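CDP-glucose 4,6-dehydratase (Salmonella enterica subsp. enterica serovar Typhi, PDB 1WVG) catalyses the NAD-dependent dehydration of CDP-D-glucose to CDP-4-dehydro-6-deoxy-D-glucose, an early step toward a dideoxy sugar of the lipopolysaccharide O-antigen. Local coordinates at residues 25-30 with 348-353. Sequence-based numbering, arbitrary orientation.
Sequences LSLWLT and REISDY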
loop_
_atom_site.group_PDB
_atom_site.type_symbol
_atom_site.label_atom_id
_atom_site.label_comp_id
_atom_site.label_asym_id
_atom_site.label_seq_id
_atom_site.Cartn_x
_atom_site.Cartn_y
_atom_site.Cartn_z
ATOM N N LEU A 25 32.556 17.034 4.904
ATOM C CA LEU A 25 32.305 16.469 6.217
ATOM C C LEU A 25 33.572 16.436 7.055
ATOM O O LEU A 25 33.610 16.860 8.221
ATOM C CB LEU A 25 31.701 15.036 6.140
ATOM C CG LEU A 25 31.359 14.475 7.525
ATOM C CD1 LEU A 25 30.370 15.381 8.248
ATOM C CD2 LEU A 25 30.812 13.059 7.412
ATOM N N SER A 26 34.621 15.892 6.461
ATOM C CA SER A 26 35.863 15.814 7.235
ATOM C C SER A 26 36.345 17.179 7.736
ATOM O O SER A 26 36.779 17.391 8.880
ATOM C CB SER A 26 36.929 15.102 6.426
ATOM O OG SER A 26 36.423 13.855 5.998
ATOM N N LEU A 27 36.250 18.136 6.840
ATOM C CA LEU A 27 36.610 19.465 7.185
ATOM C C LEU A 27 35.780 19.962 8.369
ATOM O O LEU A 27 36.300 20.433 9.394
ATOM C CB LEU A 27 36.328 20.324 5.983
ATOM C CG LEU A 27 36.824 21.725 6.226
ATOM C CD1 LEU A 27 38.295 21.648 6.603
ATOM C CD2 LEU A 27 36.701 22.503 4.917
ATOM N N TRP A 28 34.460 19.838 8.229
ATOM C CA TRP A 28 33.549 20.269 9.281
ATOM C C TRP A 28 33.946 19.681 10.617
ATOM O O TRP A 28 34.118 20.361 11.642
ATOM C CB TRP A 28 32.106 19.781 8.983
ATOM C CG TRP A 28 31.064 20.607 9.714
ATOM C CD1 TRP A 28 31.267 21.322 10.861
ATOM C CD2 TRP A 28 29.690 20.859 9.310
ATOM N NE1 TRP A 28 30.117 21.996 11.206
ATOM C CE2 TRP A 28 29.126 21.718 10.271
ATOM C CE3 TRP A 28 28.885 20.439 8.230
ATOM C CZ2 TRP A 28 27.788 22.165 10.154
ATOM C CZ3 TRP A 28 27.574 20.890 8.101
ATOM C CH2 TRP A 28 27.036 21.745 9.067
ATOM N N LEU A 29 34.020 18.349 10.566
ATOM C CA LEU A 29 34.350 17.513 11.706
ATOM C C LEU A 29 35.695 17.875 12.374
ATOM O O LEU A 29 35.796 18.057 13.603
ATOM C CB LEU A 29 34.264 16.010 11.334
ATOM C CG LEU A 29 32.850 15.393 11.381
ATOM C CD1 LEU A 29 32.867 13.860 11.232
ATOM C CD2 LEU A 29 32.101 15.792 12.661
ATOM N N THR A 30 36.764 17.980 11.569
ATOM C CA THR A 30 38.041 18.300 12.201
ATOM C C THR A 30 37.980 19.677 12.805
ATOM O O THR A 30 38.512 19.977 13.876
ATOM C CB THR A 30 39.229 18.180 11.266
ATOM O OG1 THR A 30 39.029 19.142 10.287
ATOM C CG2 THR A 30 39.240 16.820 10.602
ATOM N N ARG A 348 34.780 29.373 5.917
ATOM C CA ARG A 348 33.789 30.402 6.090
ATOM C C ARG A 348 32.351 29.916 5.838
ATOM O O ARG A 348 31.380 30.295 6.507
ATOM C CB ARG A 348 34.118 31.627 5.252
ATOM C CG ARG A 348 33.678 32.901 5.970
ATOM C CD ARG A 348 33.764 34.191 5.161
ATOM N NE ARG A 348 32.663 35.092 5.483
ATOM C CZ ARG A 348 32.140 36.011 4.669
ATOM N NH1 ARG A 348 32.599 36.239 3.417
ATOM N NH2 ARG A 348 31.124 36.746 5.123
ATOM N N GLU A 349 32.183 29.089 4.821
ATOM C CA GLU A 349 30.817 28.620 4.563
ATOM C C GLU A 349 30.223 27.826 5.697
ATOM O O GLU A 349 29.052 28.044 6.021
ATOM C CB GLU A 349 30.611 27.898 3.241
ATOM C CG GLU A 349 30.742 28.897 2.098
ATOM C CD GLU A 349 29.582 28.807 1.185
ATOM O OE1 GLU A 349 29.257 27.753 0.649
ATOM O OE2 GLU A 349 28.972 29.964 1.066
ATOM N N ILE A 350 31.050 26.921 6.276
ATOM C CA ILE A 350 30.681 26.070 7.417
ATOM C C ILE A 350 30.272 26.996 8.573
ATOM O O ILE A 350 29.224 26.870 9.199
ATOM C CB ILE A 350 31.824 25.102 7.785
ATOM C CG1 ILE A 350 32.175 24.112 6.680
ATOM C CG2 ILE A 350 31.598 24.365 9.100
ATOM C CD1 ILE A 350 33.109 22.980 7.139
ATOM N N SER A 351 31.086 28.024 8.816
ATOM C CA SER A 351 30.764 28.951 9.879
ATOM C C SER A 351 29.457 29.711 9.644
ATOM O O SER A 351 28.629 29.928 10.520
ATOM C CB SER A 351 31.899 29.951 10.037
ATOM O OG SER A 351 31.375 31.248 9.806
ATOM N N ASP A 352 29.281 30.155 8.425
ATOM C CA ASP A 352 28.090 30.887 8.071
ATOM C C ASP A 352 26.892 29.992 8.275
ATOM O O ASP A 352 25.834 30.418 8.695
ATOM C CB ASP A 352 28.124 31.208 6.556
ATOM C CG ASP A 352 28.991 32.371 6.153
ATOM O OD1 ASP A 352 29.479 33.108 6.985
ATOM O OD2 ASP A 352 29.150 32.511 4.837
ATOM N N TYR A 353 27.060 28.731 7.896
ATOM C CA TYR A 353 25.965 27.810 8.027
ATOM C C TYR A 353 25.678 27.615 9.472
ATOM O O TYR A 353 24.525 27.597 9.883
ATOM C CB TYR A 353 26.194 26.439 7.353
ATOM C CG TYR A 353 24.979 25.505 7.333
ATOM C CD1 TYR A 353 24.074 25.493 6.273
ATOM C CD2 TYR A 353 24.765 24.590 8.365
ATOM C CE1 TYR A 353 22.995 24.610 6.244
ATOM C CE2 TYR A 353 23.664 23.733 8.388
ATOM C CZ TYR A 353 22.776 23.748 7.317
ATOM O OH TYR A 353 21.711 22.878 7.300
#
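W28 and I350 mark the point where two helical segments cross: 25-30 and 348-353 pass with their axes 10.7 Å apart at -67°, and the CA atoms of these two residues come within 6.7 Å. I350 and W28 carry most of the contact; one branch of the isoleucine lies on the indole of W28, the other on the backbone at W28 and on L27. The methyl CG2 of I350, set anti to the backbone N, sits over one face of the W28 indole as a CH-pi contact, 3.5 Å from the centroid of the five-membered ring and only 14° off its normal. On the other branch, I350 CD1 presses on the helix backbone itself, 3.5 Å from W28 CA, and also reaches L27 CG at 4.0 Å. With CG anti to the backbone N, the W28 indole reaches across beside helix 342-355. At the far end of that ring, W28 CH2 meets Y353 CD2 at 3.7 Å; the planes stand at 83°, and the pair is oblique. Helix 236-251 completes the surroundings: L236, L239, S240 and I243 pack against W28, while E237 and S240 hydrogen-bond the hydroxyl of Y353. The contact packs helix 342-355 against helix 20-31, which follows the first strand of the Rossmann fold; the L27 side chain lies about 12 Å from the bound adenosine-5-diphosphoribose. No hydrogen bond or salt bridge spans the two segments; two aliphatic side chains and two aromatic rings, all buried, join them by shape and dispersion, with the tyrosine's polar end satisfied by a third helix.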